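Local coordinates for inulin fructotransferase (Bacillus sp. snu-7, PDB 2INV), which converts inulin by intramolecular fructosyl transfer, releasing a cyclic di-fructose anhydride, at residues Gly261-Ser266 and Gly285-Leu290; Val319-Gly324 and Gln352-Gly357; Asp325-Ser330 and Asp359-Ala364; Ser386-Ser391 and Ser402-Arg407. All blocks are in the same frame, centred on the assembly; numbering follows the deposited sequence.

Contact 1 of 4, residues Gly261-Ser266 and Gly285-Leu290; sequences GCNRCS and GCKENL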
loop_
_atom_site.group_PDB
_atom_site.type_symbol
_atom_site.label_atom_id
_atom_site.label_comp_id
_atom_site.label_asym_id
_atom_site.label_seq_id
_atom_site.Cartn_x
_atom_site.Cartn_y
_atom_site.Cartn_z
ATOM N N GLY A 261 8.107 23.175 -6.881
ATOM C CA GLY A 261 8.146 23.044 -8.323
ATOM C C GLY A 261 7.882 21.651 -8.869
ATOM O O GLY A 261 8.466 21.277 -9.883
ATOM N N CYS A 262 7.042 20.863 -8.207
ATOM C CA CYS A 262 6.745 19.534 -8.722
ATOM C C CYS A 262 5.521 19.688 -9.614
ATOM O O CYS A 262 4.692 20.574 -9.384
ATOM C CB CYS A 262 6.455 18.561 -7.577
ATOM S SG CYS A 262 7.768 18.466 -6.345
ATOM N N ASN A 263 5.402 18.841 -10.631
ATOM C CA ASN A 263 4.256 18.935 -11.529
ATOM C C ASN A 263 3.587 17.581 -11.704
ATOM O O ASN A 263 4.244 16.544 -11.699
ATOM C CB ASN A 263 4.689 19.459 -12.903
ATOM C CG ASN A 263 5.329 20.827 -12.828
ATOM O OD1 ASN A 263 4.780 21.757 -12.233
ATOM N ND2 ASN A 263 6.499 20.960 -13.437
ATOM N N ARG A 264 2.271 17.604 -11.869
ATOM C CA ARG A 264 1.494 16.390 -12.064
ATOM C C ARG A 264 1.738 15.298 -11.031
ATOM O O ARG A 264 1.853 14.122 -11.386
ATOM C CB ARG A 264 1.769 15.800 -13.444
ATOM C CG ARG A 264 1.411 16.691 -14.592
ATOM C CD ARG A 264 2.653 17.067 -15.365
ATOM N NE ARG A 264 2.451 18.335 -16.051
ATOM C CZ ARG A 264 3.424 19.124 -16.485
ATOM N NH1 ARG A 264 4.685 18.780 -16.314
ATOM N NH2 ARG A 264 3.127 20.276 -17.069
ATOM N N CYS A 265 1.826 15.665 -9.761
ATOM C CA CYS A 265 2.037 14.655 -8.732
ATOM C C CYS A 265 0.702 14.428 -8.051
ATOM O O CYS A 265 -0.269 15.146 -8.342
ATOM C CB CYS A 265 3.081 15.119 -7.712
ATOM S SG CYS A 265 4.719 15.404 -8.417
ATOM N N SER A 266 0.641 13.447 -7.154
ATOM C CA SER A 266 -0.614 13.170 -6.473
ATOM C C SER A 266 -0.431 12.811 -5.009
ATOM O O SER A 266 0.373 11.935 -4.665
ATOM C CB SER A 266 -1.360 12.038 -7.189
ATOM O OG SER A 266 -2.516 11.660 -6.470
ATOM N N GLY A 285 5.767 27.532 -7.753
ATOM C CA GLY A 285 5.073 27.070 -8.935
ATOM C C GLY A 285 4.887 25.583 -9.165
ATOM O O GLY A 285 5.523 25.011 -10.050
ATOM N N CYS A 286 4.011 24.947 -8.395
ATOM C CA CYS A 286 3.739 23.531 -8.608
ATOM C C CYS A 286 2.522 23.540 -9.518
ATOM O O CYS A 286 1.549 24.253 -9.251
ATOM C CB CYS A 286 3.421 22.822 -7.287
ATOM S SG CYS A 286 4.840 22.637 -6.187
ATOM N N LYS A 287 2.566 22.756 -10.591
ATOM C CA LYS A 287 1.456 22.733 -11.538
ATOM C C LYS A 287 0.761 21.384 -11.678
ATOM O O LYS A 287 1.393 20.328 -11.626
ATOM C CB LYS A 287 1.937 23.155 -12.936
ATOM C CG LYS A 287 2.544 24.548 -13.034
ATOM C CD LYS A 287 2.823 24.922 -14.497
ATOM C CE LYS A 287 3.809 23.999 -15.170
ATOM N NZ LYS A 287 5.188 24.095 -14.614
ATOM N N GLU A 288 -0.553 21.442 -11.860
ATOM C CA GLU A 288 -1.376 20.263 -12.101
ATOM C C GLU A 288 -1.288 19.080 -11.132
ATOM O O GLU A 288 -1.229 17.925 -11.552
ATOM C CB GLU A 288 -1.103 19.798 -13.538
ATOM C CG GLU A 288 -1.369 20.908 -14.549
ATOM C CD GLU A 288 -0.493 20.844 -15.793
ATOM O OE1 GLU A 288 -0.173 19.727 -16.246
ATOM O OE2 GLU A 288 -0.130 21.918 -16.321
ATOM N N ASN A 289 -1.307 19.364 -9.835
ATOM C CA ASN A 289 -1.224 18.311 -8.834
ATOM C C ASN A 289 -2.567 18.014 -8.188
ATOM O O ASN A 289 -3.426 18.894 -8.054
ATOM C CB ASN A 289 -0.204 18.690 -7.763
ATOM C CG ASN A 289 1.155 18.996 -8.352
ATOM O OD1 ASN A 289 1.901 18.092 -8.728
ATOM N ND2 ASN A 289 1.476 20.280 -8.458
ATOM N N LEU A 290 -2.734 16.753 -7.804
ATOM C CA LEU A 290 -3.954 16.283 -7.175
ATOM C C LEU A 290 -3.755 16.022 -5.688
ATOM O O LEU A 290 -2.935 15.185 -5.295
ATOM C CB LEU A 290 -4.417 15.010 -7.878
ATOM C CG LEU A 290 -5.656 14.281 -7.360
ATOM C CD1 LEU A 290 -6.889 15.154 -7.512
ATOM C CD2 LEU A 290 -5.821 12.979 -8.133
HETATM O O HOH W 1 6.677 23.769 -12.054
HETATM O O HOH W 2 1.307 22.121 -18.621
#
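Backbone bonds hold the turn 261-266 to the turn 285-290 that follows it one coil later. Arg264 N meets Lys287 O at 2.9 Å, almost along its C=O axis, and Leu290 N meets Cys265 O at 3.0 Å in the carbonyl plane; from there the chains run on as parallel strands, Ser266 level with Leu290. Side-chain amides join in. Asn289 keeps CG beside its own backbone N (chi1 -56°), so OD1 takes Cys265 N in a short 2.6 Å bond, in plane and on a lone pair, while ND2 sends a weak bond to Cys262 O. Asn263 OD1 accepts Lys287 N at 2.9 Å. Such repetition of one turn in successive coils is characteristic of the right-handed parallel beta-helix: Arg264 and Glu288 share the same positive-phi bend and extend side by side. Their charges pair, Arg264 NE giving Glu288 OE1 a bond of 3.0 Å. OE1 lies in the guanidinium plane, yet NE stands above the carboxylate, the two planes being 59° apart. Glu240 holds Arg264 NH1 in a further salt bridge, and His295 of the second subunit packs on the same side chain. Water completes the set: one molecule donates to Asn263 OD1 and Gly285 O and accepts from Lys287 NZ; another donates to Glu288 OE2 and takes a weak bond from Arg264 NH2.

Contact 2 of 4, residues Val319-Gly324 and Gln352-Gly357; sequences VVHIAG and QILIAG
Leu354 O is gripped twice: firmly by Ile322 N at 2.9 Å, nearly along the C=O axis, and weakly by Ala356 N two residues on in its own strand. Val320 O receives Leu354 N in an almost straight bond, also 2.9 Å. Such alternation marks parallel strands; strands 320-323 and 353-357, in one face of the beta-helix, cross at -21°. Val320 pairs with Ile353, His321 with Leu354 and Ile322 with Ile355; then a beta bulge slips the register by one, so that Ala323 lies level with Gly357. Ala356, helix-like in its backbone, is the extra residue; its N also gives a weak, bent bond to Ile322 O, and its CB points at the other strand. That CB sits 3.6 Å from CE1 of the His321 ring, whose CD2 lies 3.8 Å from Leu354 CD2. With CG anti to the backbone N (chi1 -171°), the His321 ring lies alongside Leu354, and Tyr317 stacks on it. On the opposite face Ile322 and Ile355 lie side by side, Ile355 CD1 reaching Ile322 CB at 3.8 Å, while Phe334 covers Val320 and Ile353. At the start Val319 CG1 approaches Gln352 OE1 at 3.5 Å, and Ser374 binds Gln352 NE2. An alanine at Val319 would remove both gamma methyls and would probably loosen its packing against Gln352, Phe334 and Met279. Beyond the bulge Gly324 N rejoins Gly357 O at 3.2 Å. The chemistry implies a division of labour: backbone amides fix the strand pairing, while Val320, Ile322, Ile353 and Ile355 pack inside the coil and His321, Leu354 and Ala356 on the other face.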
loop_
_atom_site.group_PDB
_atom_site.type_symbol
_atom_site.label_atom_id
_atom_site.label_comp_id
_atom_site.label_asym_id
_atom_site.label_seq_id
_atom_site.Cartn_x
_atom_site.Cartn_y
_atom_site.Cartn_z
ATOM N N VAL A 319 -3.223 25.921 6.470
ATOM C CA VAL A 319 -2.804 24.558 6.785
ATOM C C VAL A 319 -2.331 23.956 5.470
ATOM O O VAL A 319 -1.417 23.126 5.438
ATOM C CB VAL A 319 -3.970 23.712 7.333
ATOM C CG1 VAL A 319 -4.704 24.478 8.417
ATOM C CG2 VAL A 319 -4.925 23.351 6.210
ATOM N N VAL A 320 -2.983 24.379 4.390
ATOM C CA VAL A 320 -2.640 23.931 3.054
ATOM C C VAL A 320 -2.328 25.179 2.251
ATOM O O VAL A 320 -3.187 26.054 2.060
ATOM C CB VAL A 320 -3.791 23.147 2.401
ATOM C CG1 VAL A 320 -3.482 22.904 0.927
ATOM C CG2 VAL A 320 -3.982 21.822 3.120
ATOM N N HIS A 321 -1.087 25.238 1.783
ATOM C CA HIS A 321 -0.587 26.380 1.043
ATOM C C HIS A 321 -0.283 26.017 -0.411
ATOM O O HIS A 321 0.551 25.147 -0.687
ATOM C CB HIS A 321 0.661 26.872 1.767
ATOM C CG HIS A 321 1.187 28.176 1.271
ATOM N ND1 HIS A 321 1.912 28.298 0.106
ATOM C CD2 HIS A 321 1.115 29.420 1.801
ATOM C CE1 HIS A 321 2.267 29.560 -0.057
ATOM N NE2 HIS A 321 1.796 30.260 0.957
ATOM N N ILE A 322 -0.961 26.690 -1.341
ATOM C CA ILE A 322 -0.778 26.415 -2.766
ATOM C C ILE A 322 -0.305 27.618 -3.581
ATOM O O ILE A 322 -0.934 28.689 -3.579
ATOM C CB ILE A 322 -2.085 25.920 -3.402
ATOM C CG1 ILE A 322 -2.684 24.788 -2.555
ATOM C CG2 ILE A 322 -1.814 25.420 -4.818
ATOM C CD1 ILE A 322 -1.864 23.524 -2.527
ATOM N N ALA A 323 0.812 27.421 -4.276
ATOM C CA ALA A 323 1.392 28.440 -5.133
ATOM C C ALA A 323 1.729 27.679 -6.407
ATOM O O ALA A 323 2.741 26.980 -6.481
ATOM C CB ALA A 323 2.658 29.016 -4.514
ATOM N N GLY A 324 0.861 27.802 -7.401
ATOM C CA GLY A 324 1.066 27.118 -8.663
ATOM C C GLY A 324 -0.222 27.169 -9.458
ATOM O O GLY A 324 -1.155 27.887 -9.073
ATOM N N GLN A 352 -7.808 27.612 6.333
ATOM C CA GLN A 352 -7.639 26.198 6.047
ATOM C C GLN A 352 -6.892 26.043 4.733
ATOM O O GLN A 352 -5.840 25.397 4.672
ATOM C CB GLN A 352 -8.992 25.484 5.961
ATOM C CG GLN A 352 -9.773 25.412 7.288
ATOM C CD GLN A 352 -8.920 25.005 8.468
ATOM O OE1 GLN A 352 -8.205 23.991 8.429
ATOM N NE2 GLN A 352 -9.002 25.790 9.542
ATOM N N ILE A 353 -7.436 26.629 3.672
ATOM C CA ILE A 353 -6.788 26.533 2.369
ATOM C C ILE A 353 -6.456 27.901 1.780
ATOM O O ILE A 353 -7.328 28.753 1.600
ATOM C CB ILE A 353 -7.659 25.752 1.363
ATOM C CG1 ILE A 353 -7.807 24.311 1.840
ATOM C CG2 ILE A 353 -7.027 25.787 -0.024
ATOM C CD1 ILE A 353 -8.812 23.495 1.057
ATOM N N LEU A 354 -5.175 28.111 1.501
ATOM C CA LEU A 354 -4.717 29.364 0.918
ATOM C C LEU A 354 -4.116 29.133 -0.454
ATOM O O LEU A 354 -3.182 28.343 -0.633
ATOM C CB LEU A 354 -3.675 30.054 1.805
ATOM C CG LEU A 354 -3.020 31.274 1.153
ATOM C CD1 LEU A 354 -4.067 32.354 0.917
ATOM C CD2 LEU A 354 -1.905 31.793 2.045
ATOM N N ILE A 355 -4.667 29.852 -1.417
ATOM C CA ILE A 355 -4.219 29.792 -2.790
ATOM C C ILE A 355 -3.421 31.090 -2.944
ATOM O O ILE A 355 -3.951 32.140 -3.298
ATOM C CB ILE A 355 -5.455 29.704 -3.724
ATOM C CG1 ILE A 355 -6.341 28.533 -3.272
ATOM C CG2 ILE A 355 -5.040 29.505 -5.166
ATOM C CD1 ILE A 355 -5.650 27.170 -3.319
ATOM N N ALA A 356 -2.134 30.984 -2.621
ATOM C CA ALA A 356 -1.170 32.088 -2.634
ATOM C C ALA A 356 -1.008 32.820 -3.949
ATOM O O ALA A 356 -0.812 34.038 -3.977
ATOM C CB ALA A 356 0.192 31.570 -2.173
ATOM N N GLY A 357 -1.068 32.067 -5.033
ATOM C CA GLY A 357 -0.922 32.661 -6.338
ATOM C C GLY A 357 -1.132 31.549 -7.321
ATOM O O GLY A 357 -1.071 30.373 -6.965
#

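Contact 3 of 4, residues Asp325-Ser330 and Asp359-Ala364; sequences DNNLIS and DANVVA
From CB to tip, Asn361 reaches back along Asn327 of the preceding coil. CB lies 4.0 Å from Asn327 O, and CG, set beside its own backbone N (chi1 -70°), carries the amide toward the earlier turn. OD1 takes two bonds: Asn327 N at 2.9 Å from above the carbonyl plane, and Asn327 ND2 at 3.1 Å within it. The amides are turned only 11° apart and point the same way. ND2 binds Gly324 O, so both ends of the amide are held and its flip is fixed. Asn327 repeats the theme one coil back, its OD1 accepting Asn289 N and its ND2 also reaching Cys286 O. Ahead of the turn, Asp325 OD1 uses its anti lone pair for Asp359 N at 2.7 Å. After it, Val362 N binds Asn327 O at 3.0 Å and parallel pairing begins, with Leu328 CD1 against Val362 CG1 (3.6 Å). Ser330 OG bonds to Asp331 of the second subunit, which places this strand pair at the trimer interface. Buried asparagines aligned coil upon coil at a turn, as Asn289, Asn327 and Asn361 are here, form the asparagine stack known from parallel beta-helices of the pectate lyase class.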
loop_
_atom_site.group_PDB
_atom_site.type_symbol
_atom_site.label_atom_id
_atom_site.label_comp_id
_atom_site.label_asym_id
_atom_site.label_seq_id
_atom_site.Cartn_x
_atom_site.Cartn_y
_atom_site.Cartn_z
ATOM N N ASP A 325 -0.294 26.412 -10.550
ATOM C CA ASP A 325 -1.492 26.425 -11.379
ATOM C C ASP A 325 -2.163 25.063 -11.523
ATOM O O ASP A 325 -1.546 24.011 -11.345
ATOM C CB ASP A 325 -1.170 26.929 -12.792
ATOM C CG ASP A 325 -0.246 28.128 -12.794
ATOM O OD1 ASP A 325 -0.532 29.127 -12.100
ATOM O OD2 ASP A 325 0.782 28.065 -13.497
ATOM N N ASN A 326 -3.446 25.115 -11.859
ATOM C CA ASN A 326 -4.272 23.946 -12.117
ATOM C C ASN A 326 -4.245 22.781 -11.143
ATOM O O ASN A 326 -4.452 21.635 -11.538
ATOM C CB ASN A 326 -3.975 23.437 -13.528
ATOM C CG ASN A 326 -4.688 24.239 -14.591
ATOM O OD1 ASN A 326 -5.915 24.175 -14.709
ATOM N ND2 ASN A 326 -3.928 25.006 -15.371
ATOM N N ASN A 327 -4.011 23.069 -9.870
ATOM C CA ASN A 327 -3.999 22.028 -8.851
ATOM C C ASN A 327 -5.432 21.778 -8.379
ATOM O O ASN A 327 -6.251 22.706 -8.353
ATOM C CB ASN A 327 -3.112 22.457 -7.679
ATOM C CG ASN A 327 -1.666 22.670 -8.091
ATOM O OD1 ASN A 327 -0.962 21.725 -8.448
ATOM N ND2 ASN A 327 -1.217 23.918 -8.042
ATOM N N LEU A 328 -5.735 20.531 -8.020
ATOM C CA LEU A 328 -7.071 20.177 -7.554
ATOM C C LEU A 328 -7.059 19.678 -6.112
ATOM O O LEU A 328 -6.700 18.524 -5.842
ATOM C CB LEU A 328 -7.693 19.094 -8.446
ATOM C CG LEU A 328 -9.040 18.527 -7.960
ATOM C CD1 LEU A 328 -10.096 19.624 -7.965
ATOM C CD2 LEU A 328 -9.469 17.380 -8.857
ATOM N N ILE A 329 -7.460 20.554 -5.194
ATOM C CA ILE A 329 -7.520 20.217 -3.782
ATOM C C ILE A 329 -8.981 19.901 -3.481
ATOM O O ILE A 329 -9.805 20.815 -3.351
ATOM C CB ILE A 329 -7.049 21.401 -2.907
ATOM C CG1 ILE A 329 -5.667 21.867 -3.367
ATOM C CG2 ILE A 329 -7.007 20.994 -1.447
ATOM C CD1 ILE A 329 -5.700 22.919 -4.462
ATOM N N SER A 330 -9.304 18.615 -3.365
ATOM C CA SER A 330 -10.684 18.228 -3.123
ATOM C C SER A 330 -10.856 17.006 -2.238
ATOM O O SER A 330 -9.894 16.311 -1.908
ATOM C CB SER A 330 -11.366 17.963 -4.466
ATOM O OG SER A 330 -10.659 16.957 -5.180
ATOM N N ASP A 359 -2.940 30.207 -11.349
ATOM C CA ASP A 359 -4.067 30.210 -12.239
ATOM C C ASP A 359 -4.817 28.894 -12.288
ATOM O O ASP A 359 -4.217 27.812 -12.251
ATOM C CB ASP A 359 -3.573 30.555 -13.637
ATOM C CG ASP A 359 -4.684 30.615 -14.642
ATOM O OD1 ASP A 359 -5.590 31.456 -14.474
ATOM O OD2 ASP A 359 -4.649 29.817 -15.600
ATOM N N ALA A 360 -6.140 29.005 -12.358
ATOM C CA ALA A 360 -7.011 27.843 -12.487
ATOM C C ALA A 360 -7.083 26.832 -11.348
ATOM O O ALA A 360 -7.575 25.720 -11.557
ATOM C CB ALA A 360 -6.661 27.120 -13.757
ATOM N N ASN A 361 -6.631 27.182 -10.151
ATOM C CA ASN A 361 -6.719 26.199 -9.091
ATOM C C ASN A 361 -8.171 25.925 -8.762
ATOM O O ASN A 361 -9.012 26.826 -8.808
ATOM C CB ASN A 361 -5.911 26.645 -7.884
ATOM C CG ASN A 361 -4.425 26.602 -8.158
ATOM O OD1 ASN A 361 -3.826 25.526 -8.250
ATOM N ND2 ASN A 361 -3.817 27.775 -8.298
ATOM N N VAL A 362 -8.460 24.660 -8.475
ATOM C CA VAL A 362 -9.816 24.234 -8.172
ATOM C C VAL A 362 -9.902 23.629 -6.778
ATOM O O VAL A 362 -9.150 22.710 -6.439
ATOM C CB VAL A 362 -10.284 23.205 -9.212
ATOM C CG1 VAL A 362 -11.680 22.710 -8.883
ATOM C CG2 VAL A 362 -10.257 23.834 -10.601
ATOM N N VAL A 363 -10.815 24.160 -5.972
ATOM C CA VAL A 363 -11.007 23.688 -4.613
ATOM C C VAL A 363 -12.462 23.268 -4.429
ATOM O O VAL A 363 -13.353 24.111 -4.330
ATOM C CB VAL A 363 -10.630 24.797 -3.616
ATOM C CG1 VAL A 363 -10.895 24.343 -2.198
ATOM C CG2 VAL A 363 -9.159 25.169 -3.794
ATOM N N ALA A 364 -12.689 21.957 -4.389
ATOM C CA ALA A 364 -14.034 21.420 -4.240
ATOM C C ALA A 364 -14.187 20.329 -3.184
ATOM O O ALA A 364 -13.263 19.560 -2.920
ATOM C CB ALA A 364 -14.526 20.905 -5.586
#

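Contact 4 of 4, residues Ser386-Ser391 and Ser402-Arg407; sequences SKVLDS and SDTAIR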
loop_
_atom_site.group_PDB
_atom_site.type_symbol
_atom_site.label_atom_id
_atom_site.label_comp_id
_atom_site.label_asym_id
_atom_site.label_seq_id
_atom_site.Cartn_x
_atom_site.Cartn_y
_atom_site.Cartn_z
ATOM N N SER A 386 -9.645 30.985 -10.346
ATOM C CA SER A 386 -9.775 29.896 -9.367
ATOM C C SER A 386 -11.235 29.462 -9.271
ATOM O O SER A 386 -12.131 30.204 -9.679
ATOM C CB SER A 386 -9.308 30.345 -7.976
ATOM O OG SER A 386 -8.020 30.931 -8.014
ATOM N N LYS A 387 -11.468 28.264 -8.737
ATOM C CA LYS A 387 -12.826 27.733 -8.582
ATOM C C LYS A 387 -13.000 27.151 -7.183
ATOM O O LYS A 387 -12.195 26.319 -6.748
ATOM C CB LYS A 387 -13.102 26.607 -9.584
ATOM C CG LYS A 387 -12.857 26.951 -11.037
ATOM C CD LYS A 387 -14.067 27.588 -11.678
ATOM C CE LYS A 387 -13.883 27.647 -13.187
ATOM N NZ LYS A 387 -14.936 28.465 -13.836
ATOM N N VAL A 388 -14.049 27.566 -6.481
ATOM C CA VAL A 388 -14.291 27.032 -5.148
ATOM C C VAL A 388 -15.718 26.510 -5.060
ATOM O O VAL A 388 -16.687 27.279 -5.145
ATOM C CB VAL A 388 -14.047 28.096 -4.061
ATOM C CG1 VAL A 388 -14.160 27.472 -2.681
ATOM C CG2 VAL A 388 -12.667 28.710 -4.246
ATOM N N LEU A 389 -15.824 25.191 -4.904
ATOM C CA LEU A 389 -17.114 24.516 -4.827
ATOM C C LEU A 389 -17.267 23.719 -3.547
ATOM O O LEU A 389 -16.336 23.019 -3.120
ATOM C CB LEU A 389 -17.277 23.512 -5.963
ATOM C CG LEU A 389 -16.817 23.788 -7.386
ATOM C CD1 LEU A 389 -17.042 22.536 -8.225
ATOM C CD2 LEU A 389 -17.583 24.950 -7.952
ATOM N N ASP A 390 -18.451 23.800 -2.954
ATOM C CA ASP A 390 -18.752 23.028 -1.760
ATOM C C ASP A 390 -17.604 22.910 -0.764
ATOM O O ASP A 390 -17.256 21.812 -0.330
ATOM C CB ASP A 390 -19.224 21.647 -2.203
ATOM C CG ASP A 390 -20.270 21.732 -3.298
ATOM O OD1 ASP A 390 -21.120 22.647 -3.225
ATOM O OD2 ASP A 390 -20.259 20.894 -4.226
ATOM N N SER A 391 -17.030 24.050 -0.395
ATOM C CA SER A 391 -15.932 24.069 0.564
ATOM C C SER A 391 -16.187 25.134 1.625
ATOM O O SER A 391 -15.255 25.618 2.276
ATOM C CB SER A 391 -14.602 24.332 -0.148
ATOM O OG SER A 391 -14.278 23.261 -1.014
ATOM N N SER A 402 -11.314 38.750 -8.494
ATOM C CA SER A 402 -12.671 38.981 -8.928
ATOM C C SER A 402 -13.100 38.022 -10.023
ATOM O O SER A 402 -14.239 38.106 -10.513
ATOM C CB SER A 402 -12.832 40.425 -9.394
ATOM O OG SER A 402 -11.946 40.712 -10.467
ATOM N N ASP A 403 -12.201 37.123 -10.417
ATOM C CA ASP A 403 -12.565 36.152 -11.433
ATOM C C ASP A 403 -12.779 34.801 -10.772
ATOM O O ASP A 403 -12.905 33.779 -11.449
ATOM C CB ASP A 403 -11.494 36.028 -12.514
ATOM C CG ASP A 403 -10.107 36.347 -12.004
ATOM O OD1 ASP A 403 -9.611 35.636 -11.100
ATOM O OD2 ASP A 403 -9.503 37.316 -12.511
ATOM N N THR A 404 -12.827 34.794 -9.445
ATOM C CA THR A 404 -13.042 33.548 -8.741
ATOM C C THR A 404 -14.502 33.150 -8.843
ATOM O O THR A 404 -15.403 33.973 -8.639
ATOM C CB THR A 404 -12.676 33.656 -7.258
ATOM O OG1 THR A 404 -11.274 33.933 -7.125
ATOM C CG2 THR A 404 -13.001 32.347 -6.552
ATOM N N ALA A 405 -14.725 31.885 -9.179
ATOM C CA ALA A 405 -16.075 31.354 -9.277
ATOM C C ALA A 405 -16.283 30.565 -7.991
ATOM O O ALA A 405 -15.490 29.661 -7.674
ATOM C CB ALA A 405 -16.196 30.455 -10.489
ATOM N N ILE A 406 -17.333 30.914 -7.254
ATOM C CA ILE A 406 -17.626 30.265 -5.984
ATOM C C ILE A 406 -19.047 29.714 -5.921
ATOM O O ILE A 406 -19.984 30.340 -6.411
ATOM C CB ILE A 406 -17.476 31.267 -4.815
ATOM C CG1 ILE A 406 -16.080 31.891 -4.821
ATOM C CG2 ILE A 406 -17.752 30.573 -3.482
ATOM C CD1 ILE A 406 -15.886 32.959 -3.764
ATOM N N ARG A 407 -19.198 28.539 -5.312
ATOM C CA ARG A 407 -20.512 27.926 -5.127
ATOM C C ARG A 407 -20.641 27.490 -3.679
ATOM O O ARG A 407 -19.912 26.615 -3.219
ATOM C CB ARG A 407 -20.722 26.715 -6.030
ATOM C CG ARG A 407 -22.058 26.012 -5.733
ATOM C CD ARG A 407 -22.331 24.860 -6.681
ATOM N NE ARG A 407 -21.531 23.681 -6.358
ATOM C CZ ARG A 407 -21.124 22.799 -7.264
ATOM N NH1 ARG A 407 -21.438 22.970 -8.543
ATOM N NH2 ARG A 407 -20.412 21.745 -6.896
HETATM O O HOH W 3 -13.271 30.641 -12.250
HETATM O O HOH W 4 -8.721 33.507 -8.265
HETATM O O HOH W 5 -17.780 26.618 -1.171
#
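The last rungs of the right-handed parallel beta-helix meet here, strand 387-389 pairing with strand 405-407 near the C-terminus. The strand axes are only 2° apart, and the bonds between them are regular: Ala405 N to Ser386 O, Val388 N to Ala405 O at 2.8 Å and Arg407 N to Val388 O, also 2.8 Å. Past the strand, Asp390 N adds a bond to Arg407 O at 3.2 Å. The Arg407 side chain is extended as far as its bend at chi3 (76°), which sets the guanidinium across Asp390. NH2 binds Asp390 OD2 at 2.8 Å and NE reaches OD1 weakly; the carboxylate is at the guanidinium edge, its plane tilted by 27°. Leu389 CD2 covers one guanidinium face, 4.2 Å above its centre. Lys387 CD comes within 3.8 Å of Ala405 CB on the same face of the sheet, and NZ binds Pro410 O of the second subunit. Arg407 NH2 also pairs with Asp390 OD2 of the second subunit, while Asp390 OD2 receives Arg407 NH2 of the third. An alanine at Asp390 would remove the carboxylate from both salt bridges and would probably leave the neighbouring Arg407 guanidiniums of different chains poorly balanced. Each carboxylate thus serves two arginines and each arginine two carboxylates, an alternation of charge that joins all three subunits and probably offsets the repulsion between their clustered guanidiniums.

Overall arrangement
The four contacts follow the coils of one right-handed parallel beta-helix toward its C-terminal end. Contact 1 closes before the others open; contacts 2 and 3 alternate along the chain; contact 4 comes last. Contacts 1 and 3 have centres about 10 Å apart, as do 3 and 4, and strands 266-268, 285-299, 328-337, 362-370, 387-389 and 405-407 pair in sequence, within the contacts and from one to the next. Contact 2 lies in a neighbouring face, about 10 Å from contact 3 between centres. Contacts 1, 3 and 4 touch the second subunit, so their shared face lies at the subunit interface, and contact 4 also reaches the third, whereas contact 2 meets no other chain.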